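Side-chain contacts in beta-agarase (PDB 6AII), which probably hydrolyses the beta-1,4-glycosidic bonds of agarose, releasing neoagarobiose, as a family GH16 beta-agarase with a calcium-binding catalytic domain: residues Leu155-Arg160 against Tyr305-Asp310; Asn207-Thr210 against Gly214-Ser217. All coordinates share one frame; numbering follows the deposited sequence.

Contact 1 of 2, residues Leu155-Arg160 against Tyr305-Asp310; sequences LGDPGR and YGRPED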
ATOM      1  N   LEU A 155       6.443 -16.500   3.961  1.00 21.39           N
ATOM      2  CA  LEU A 155       7.734 -16.948   4.454  1.00 22.37           C
ATOM      3  C   LEU A 155       8.528 -17.736   3.406  1.00 23.63           C
ATOM      4  O   LEU A 155       9.690 -18.007   3.658  1.00 25.38           O
ATOM      5  CB  LEU A 155       7.485 -17.830   5.687  1.00 21.98           C
ATOM      6  CG  LEU A 155       6.806 -17.146   6.854  1.00 27.72           C
ATOM      7  CD1 LEU A 155       6.613 -18.159   7.987  1.00 34.43           C
ATOM      8  CD2 LEU A 155       7.609 -15.966   7.359  1.00 31.19           C
ATOM      9  N   GLY A 156       7.909 -18.147   2.323  1.00 20.90           N
ATOM     10  CA  GLY A 156       8.504 -18.895   1.270  1.00 23.85           C
ATOM     11  C   GLY A 156       8.516 -20.388   1.581  1.00 24.65           C
ATOM     12  O   GLY A 156       7.977 -20.858   2.598  1.00 27.39           O
ATOM     13  N   ASP A 157       9.101 -21.113   0.662  1.00 25.40           N
ATOM     14  CA  ASP A 157       9.310 -22.570   0.818  1.00 28.38           C
ATOM     15  C   ASP A 157      10.496 -22.781   1.761  1.00 28.40           C
ATOM     16  O   ASP A 157      11.296 -21.894   2.033  1.00 28.08           O
ATOM     17  CB  ASP A 157       9.602 -23.225  -0.542  1.00 29.03           C
ATOM     18  CG  ASP A 157       8.397 -23.395  -1.465  1.00 31.51           C
ATOM     19  OD1 ASP A 157       7.226 -23.087  -1.045  1.00 31.20           O
ATOM     20  OD2 ASP A 157       8.623 -23.811  -2.638  1.00 32.48           O
ATOM     21  N   PRO A 158      10.585 -24.037   2.293  1.00 30.37           N
ATOM     22  CA  PRO A 158      11.688 -24.354   3.191  1.00 32.44           C
ATOM     23  C   PRO A 158      13.023 -24.123   2.487  1.00 31.02           C
ATOM     24  O   PRO A 158      13.102 -24.164   1.266  1.00 35.17           O
ATOM     25  CB  PRO A 158      11.473 -25.851   3.498  1.00 35.41           C
ATOM     26  CG  PRO A 158       9.989 -26.050   3.388  1.00 34.81           C
ATOM     27  CD  PRO A 158       9.543 -25.072   2.301  1.00 34.14           C
ATOM     28  N   GLY A 159      14.046 -23.865   3.281  1.00 34.67           N
ATOM     29  CA  GLY A 159      15.410 -23.816   2.756  1.00 34.96           C
ATOM     30  C   GLY A 159      16.021 -22.435   2.807  1.00 39.71           C
ATOM     31  O   GLY A 159      17.189 -22.281   2.458  1.00 34.83           O
ATOM     32  N   ARG A 160      15.251 -21.407   3.229  1.00 32.31           N
ATOM     33  CA  ARG A 160      15.830 -20.094   3.282  1.00 26.16           C
ATOM     34  C   ARG A 160      16.652 -19.938   4.544  1.00 27.63           C
ATOM     35  O   ARG A 160      16.179 -20.293   5.636  1.00 29.17           O
ATOM     36  CB  ARG A 160      14.714 -19.037   3.243  1.00 25.17           C
ATOM     37  CG  ARG A 160      14.047 -18.925   1.883  1.00 24.58           C
ATOM     38  CD  ARG A 160      12.773 -18.027   1.914  1.00 20.33           C
ATOM     39  NE  ARG A 160      12.333 -17.737   0.543  1.00 20.45           N
ATOM     40  CZ  ARG A 160      12.891 -16.843  -0.261  1.00 18.15           C
ATOM     41  NH1 ARG A 160      13.792 -15.987   0.221  1.00 20.06           N
ATOM     42  NH2 ARG A 160      12.501 -16.782  -1.525  1.00 20.79           N
ATOM     43  N   TYR A 305       7.167 -21.158  -9.524  1.00 23.39           N
ATOM     44  CA  TYR A 305       6.598 -22.178 -10.417  1.00 22.59           C
ATOM     45  C   TYR A 305       5.860 -23.270  -9.632  1.00 26.50           C
ATOM     46  O   TYR A 305       4.941 -23.818 -10.180  1.00 26.72           O
ATOM     47  CB  TYR A 305       7.721 -22.826 -11.237  1.00 23.78           C
ATOM     48  CG  TYR A 305       8.463 -21.874 -12.136  1.00 22.45           C
ATOM     49  CD1 TYR A 305       7.810 -20.918 -12.887  1.00 25.86           C
ATOM     50  CD2 TYR A 305       9.847 -21.905 -12.195  1.00 26.08           C
ATOM     51  CE1 TYR A 305       8.500 -20.034 -13.699  1.00 26.05           C
ATOM     52  CE2 TYR A 305      10.562 -21.020 -12.992  1.00 25.79           C
ATOM     53  CZ  TYR A 305       9.879 -20.113 -13.781  1.00 25.37           C
ATOM     54  OH  TYR A 305      10.567 -19.245 -14.591  1.00 26.36           O
ATOM     55  N   GLY A 306       6.184 -23.519  -8.399  1.00 24.71           N
ATOM     56  CA  GLY A 306       5.523 -24.550  -7.657  1.00 26.22           C
ATOM     57  C   GLY A 306       4.190 -24.119  -7.107  1.00 26.58           C
ATOM     58  O   GLY A 306       3.247 -24.940  -6.960  1.00 26.30           O
ATOM     59  N   ARG A 307       4.082 -22.836  -6.729  1.00 22.22           N
ATOM     60  CA  ARG A 307       2.829 -22.312  -6.187  1.00 23.60           C
ATOM     61  C   ARG A 307       2.460 -20.989  -6.865  1.00 24.25           C
ATOM     62  O   ARG A 307       2.378 -19.926  -6.228  1.00 22.22           O
ATOM     63  CB  ARG A 307       3.020 -22.048  -4.693  1.00 24.34           C
ATOM     64  CG  ARG A 307       3.448 -23.283  -3.915  1.00 27.13           C
ATOM     65  CD  ARG A 307       3.534 -23.094  -2.427  1.00 27.71           C
ATOM     66  NE  ARG A 307       4.719 -22.338  -2.016  1.00 27.44           N
ATOM     67  CZ  ARG A 307       4.742 -21.056  -1.610  1.00 30.99           C
ATOM     68  NH1 ARG A 307       3.626 -20.329  -1.563  1.00 24.67           N
ATOM     69  NH2 ARG A 307       5.922 -20.510  -1.305  1.00 30.38           N
ATOM     70  N   PRO A 308       2.109 -21.047  -8.133  1.00 22.91           N
ATOM     71  CA  PRO A 308       1.757 -19.857  -8.911  1.00 21.63           C
ATOM     72  C   PRO A 308       0.580 -19.066  -8.325  1.00 23.51           C
ATOM     73  O   PRO A 308       0.587 -17.845  -8.336  1.00 22.09           O
ATOM     74  CB  PRO A 308       1.456 -20.370 -10.332  1.00 25.58           C
ATOM     75  CG  PRO A 308       1.240 -21.864 -10.167  1.00 29.26           C
ATOM     76  CD  PRO A 308       2.051 -22.273  -8.973  1.00 26.39           C
ATOM     77  N   GLU A 309      -0.404 -19.771  -7.797  1.00 23.68           N
ATOM     78  CA  GLU A 309      -1.576 -19.079  -7.298  1.00 25.52           C
ATOM     79  C   GLU A 309      -1.256 -18.299  -6.018  1.00 23.57           C
ATOM     80  O   GLU A 309      -1.875 -17.285  -5.757  1.00 24.22           O
ATOM     81  CB  GLU A 309      -2.713 -20.091  -7.107  1.00 32.67           C
ATOM     82  CG  GLU A 309      -4.073 -19.475  -6.885  1.00 41.38           C
ATOM     83  CD  GLU A 309      -4.697 -18.754  -8.074  1.00 44.12           C
ATOM     84  OE1 GLU A 309      -4.404 -19.082  -9.274  1.00 44.74           O
ATOM     85  OE2 GLU A 309      -5.422 -17.815  -7.775  1.00 43.47           O
ATOM     86  N   ASP A 310      -0.245 -18.715  -5.282  1.00 20.63           N
ATOM     87  CA  ASP A 310       0.226 -17.951  -4.146  1.00 21.45           C
ATOM     88  C   ASP A 310       1.015 -16.689  -4.546  1.00 20.68           C
ATOM     89  O   ASP A 310       1.202 -15.841  -3.639  1.00 20.29           O
ATOM     90  CB  ASP A 310       1.076 -18.822  -3.236  1.00 21.80           C
ATOM     91  CG  ASP A 310       0.291 -19.825  -2.383  1.00 26.28           C
ATOM     92  OD1 ASP A 310      -0.910 -19.596  -2.144  1.00 22.96           O
ATOM     93  OD2 ASP A 310       0.888 -20.832  -1.976  1.00 25.13           O
TER
HETATM   94  O   HOH W   1       5.318 -18.586   1.081  1.00 25.44           O
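Arg307 holds Asp157 side-on, giving two N-H groups to a single carboxylate oxygen. Its NE lies 2.8 Å from Asp157 OD1 and uses that oxygen's syn lone pair, while Arg307 NH2, 2.9 Å from the same OD1, comes from above the carboxylate plane. Both bonds are bent, that from NH2 to 134°, as expected when one atom serves two neighbouring donors. The two flat groups are turned 54° against each other. The chain bends at chi3 (-75°), and with NE and NH2 on Asp157 the remaining nitrogen, NH1, meets Asp310 OD2 at 2.8 Å, in the guanidinium plane; NH1 also bonds Asp128 O. Arginine suits the place because one planar cation can join two aspartates whose oxygens OD1 of Asp157 and OD2 of Asp310 stay 6.8 Å apart. An alanine here is likely to leave both carboxylates without their shared positive mate and Asp157 freer to turn.

Away from this charged grip the contact is looser. Gly156 comes no nearer than 3.9 Å, from its C to Arg307 NH2, and a water accepts from Gly156 N and, weakly, from NH2. Glycine fits the positive phi here, and a CB would run into Arg160 NE.

Lying at the surface, the network ties the loop between strand 144-151 and helix 167-170 to the segment that follows helix 301-306 and leads into strand 312-325; Glu303 of that helix also accepts from Asp157 N.

Contact 2 of 2, residues Asn207-Thr210 against Gly214-Ser217; sequences NGRT and GEYS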
ATOM      1  N   ASN A 207       2.040  -9.696  18.284  1.00 17.55           N
ATOM      2  CA  ASN A 207       2.631 -10.876  18.848  1.00 19.47           C
ATOM      3  C   ASN A 207       1.826 -12.122  18.470  1.00 18.58           C
ATOM      4  O   ASN A 207       0.575 -12.112  18.661  1.00 19.89           O
ATOM      5  CB  ASN A 207       2.674 -10.762  20.386  1.00 21.52           C
ATOM      6  CG  ASN A 207       3.230 -11.987  21.103  1.00 28.76           C
ATOM      7  OD1 ASN A 207       2.619 -13.091  21.201  1.00 29.35           O
ATOM      8  ND2 ASN A 207       4.459 -11.824  21.538  1.00 26.23           N
ATOM      9  N   GLY A 208       2.493 -13.133  17.903  1.00 17.84           N
ATOM     10  CA  GLY A 208       1.901 -14.378  17.516  1.00 20.12           C
ATOM     11  C   GLY A 208       1.586 -14.506  16.049  1.00 20.33           C
ATOM     12  O   GLY A 208       1.410 -15.623  15.552  1.00 20.57           O
ATOM     13  N   ARG A 209       1.374 -13.355  15.371  1.00 17.24           N
ATOM     14  CA  ARG A 209       0.962 -13.431  13.947  1.00 17.94           C
ATOM     15  C   ARG A 209       2.217 -13.372  13.069  1.00 19.46           C
ATOM     16  O   ARG A 209       2.949 -12.389  13.084  1.00 20.34           O
ATOM     17  CB  ARG A 209      -0.001 -12.298  13.609  1.00 18.26           C
ATOM     18  CG  ARG A 209      -0.431 -12.344  12.148  1.00 19.07           C
ATOM     19  CD  ARG A 209      -1.745 -11.601  11.834  1.00 19.96           C
ATOM     20  NE  ARG A 209      -2.225 -11.919  10.484  1.00 18.74           N
ATOM     21  CZ  ARG A 209      -3.460 -11.672  10.083  1.00 20.88           C
ATOM     22  NH1 ARG A 209      -4.318 -11.121  10.932  1.00 18.99           N
ATOM     23  NH2 ARG A 209      -3.841 -12.057   8.861  1.00 19.66           N
ATOM     24  N   THR A 210       2.444 -14.449  12.339  1.00 18.65           N
ATOM     25  CA  THR A 210       3.669 -14.557  11.563  1.00 18.64           C
ATOM     26  C   THR A 210       3.606 -13.835  10.199  1.00 19.09           C
ATOM     27  O   THR A 210       4.655 -13.468   9.640  1.00 18.52           O
ATOM     28  CB  THR A 210       4.050 -16.015  11.316  1.00 24.74           C
ATOM     29  OG1 THR A 210       3.000 -16.651  10.614  1.00 24.42           O
ATOM     30  CG2 THR A 210       4.327 -16.762  12.601  1.00 28.78           C
ATOM     31  N   GLY A 214      -2.472 -15.429   4.664  1.00 20.14           N
ATOM     32  CA  GLY A 214      -3.328 -16.635   4.536  1.00 22.26           C
ATOM     33  C   GLY A 214      -4.820 -16.390   4.441  1.00 20.19           C
ATOM     34  O   GLY A 214      -5.587 -17.353   4.460  1.00 21.44           O
ATOM     35  N   GLU A 215      -5.241 -15.128   4.428  1.00 18.11           N
ATOM     36  CA  GLU A 215      -6.638 -14.754   4.478  1.00 18.69           C
ATOM     37  C   GLU A 215      -6.751 -13.328   3.964  1.00 18.05           C
ATOM     38  O   GLU A 215      -5.715 -12.630   3.857  1.00 18.93           O
ATOM     39  CB  GLU A 215      -7.142 -14.815   5.905  1.00 18.70           C
ATOM     40  CG  GLU A 215      -6.459 -13.882   6.864  1.00 21.75           C
ATOM     41  CD  GLU A 215      -6.976 -14.060   8.291  1.00 26.74           C
ATOM     42  OE1 GLU A 215      -8.040 -13.527   8.584  1.00 28.75           O
ATOM     43  OE2 GLU A 215      -6.293 -14.712   9.075  1.00 23.83           O
ATOM     44  N   TYR A 216      -7.965 -12.838   3.748  1.00 16.97           N
ATOM     45  CA  TYR A 216      -8.133 -11.434   3.413  1.00 16.23           C
ATOM     46  C   TYR A 216      -7.944 -10.551   4.644  1.00 19.22           C
ATOM     47  O   TYR A 216      -8.301 -10.945   5.773  1.00 21.25           O
ATOM     48  CB  TYR A 216      -9.525 -11.187   2.813  1.00 18.74           C
ATOM     49  CG  TYR A 216      -9.602 -11.636   1.371  1.00 20.08           C
ATOM     50  CD1 TYR A 216      -9.938 -12.922   1.010  1.00 26.99           C
ATOM     51  CD2 TYR A 216      -9.276 -10.772   0.342  1.00 20.47           C
ATOM     52  CE1 TYR A 216     -10.004 -13.307  -0.331  1.00 29.91           C
ATOM     53  CE2 TYR A 216      -9.299 -11.156  -0.997  1.00 23.67           C
ATOM     54  CZ  TYR A 216      -9.655 -12.434  -1.341  1.00 30.18           C
ATOM     55  OH  TYR A 216      -9.651 -12.761  -2.689  1.00 34.68           O
ATOM     56  N   SER A 217      -7.360  -9.387   4.434  1.00 18.20           N
ATOM     57  CA  SER A 217      -7.217  -8.326   5.409  1.00 17.29           C
ATOM     58  C   SER A 217      -7.904  -7.083   4.849  1.00 19.26           C
ATOM     59  O   SER A 217      -7.802  -6.831   3.642  1.00 19.05           O
ATOM     60  CB  SER A 217      -5.758  -8.018   5.640  1.00 22.64           C
ATOM     61  OG  SER A 217      -5.047  -9.164   6.014  1.00 23.31           O
TER
HETATM   62  O   HOH W   2      -2.398 -14.392   7.499  1.00 18.98           O
HETATM   63  O   HOH W   3      -6.146 -10.571   8.106  1.00 21.71           O
HETATM   64  O   HOH W   4      -7.503 -11.966  10.937  1.00 39.73           O
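Arg209 and Glu215 pair by charge alone, with no direct hydrogen bond. The nearest charged atoms, Arg209 NH2 and Glu215 OE2, are 3.6 Å apart, a long salt bridge in which the oxygen lies well out of the guanidinium plane and no N-H points at it. The two planes are 39° apart, and Glu215 CG also comes within 3.8 Å of Arg209 NH2.

Three waters fill in what the direct pairing lacks. One donates to Glu215 OE1, 2.9 Å away, and accepts from Arg209 NH1, so the carboxylate is linked to the guanidinium a second time, through a longer bond at NH1. Another takes a hydrogen bond from Arg209 NH2 at 2.8 Å, donates to Tyr216 O and is bonded to Ser217 OG; the small hydroxyl of serine suits this buried corner. The third accepts from both NH2 and Gly214 N.

Farther out, the shape of the arginine explains its reach. CG stands anti to the backbone N (chi1 180°) and the chain runs on extended to NE, delivering the guanidinium across the loop. NE itself bonds the carbonyl of Asp211, and Trp212 gives the cation a cation-pi partner, so residues between the segments fix the head that Glu215 meets. Gly208, just before Arg209, has a positive phi at which a CB would jam against the preceding carbonyl O.

A long salt bridge supplemented by waters thus spans the loop that leads from strand 203-204 of the mixed sheet to strand 217-225 of the antiparallel one, a sheet-to-sheet connection of the beta-jelly-roll sandwich expected of GH16 enzymes.

The centres of the two contacts are 17 Å apart, and their nearest atoms come within about 4 Å without touching. In chain order, 155-160 comes first, then both segments of contact 2, then 305-310, so contact 2 falls wholly within the span that contact 1 brackets. Contact 1 joins distant parts of the sequence, tying a loop within the mixed sheet, after strand 144-151, to a connection between the sheets that leads into strand 312-325. Contact 2 lies within another such connection, between strands 203-204 and 217-225. Of the two sheets expected of the GH16 beta-sandwich, both contacts thus concern the links, with contact 2 confined to one connecting loop.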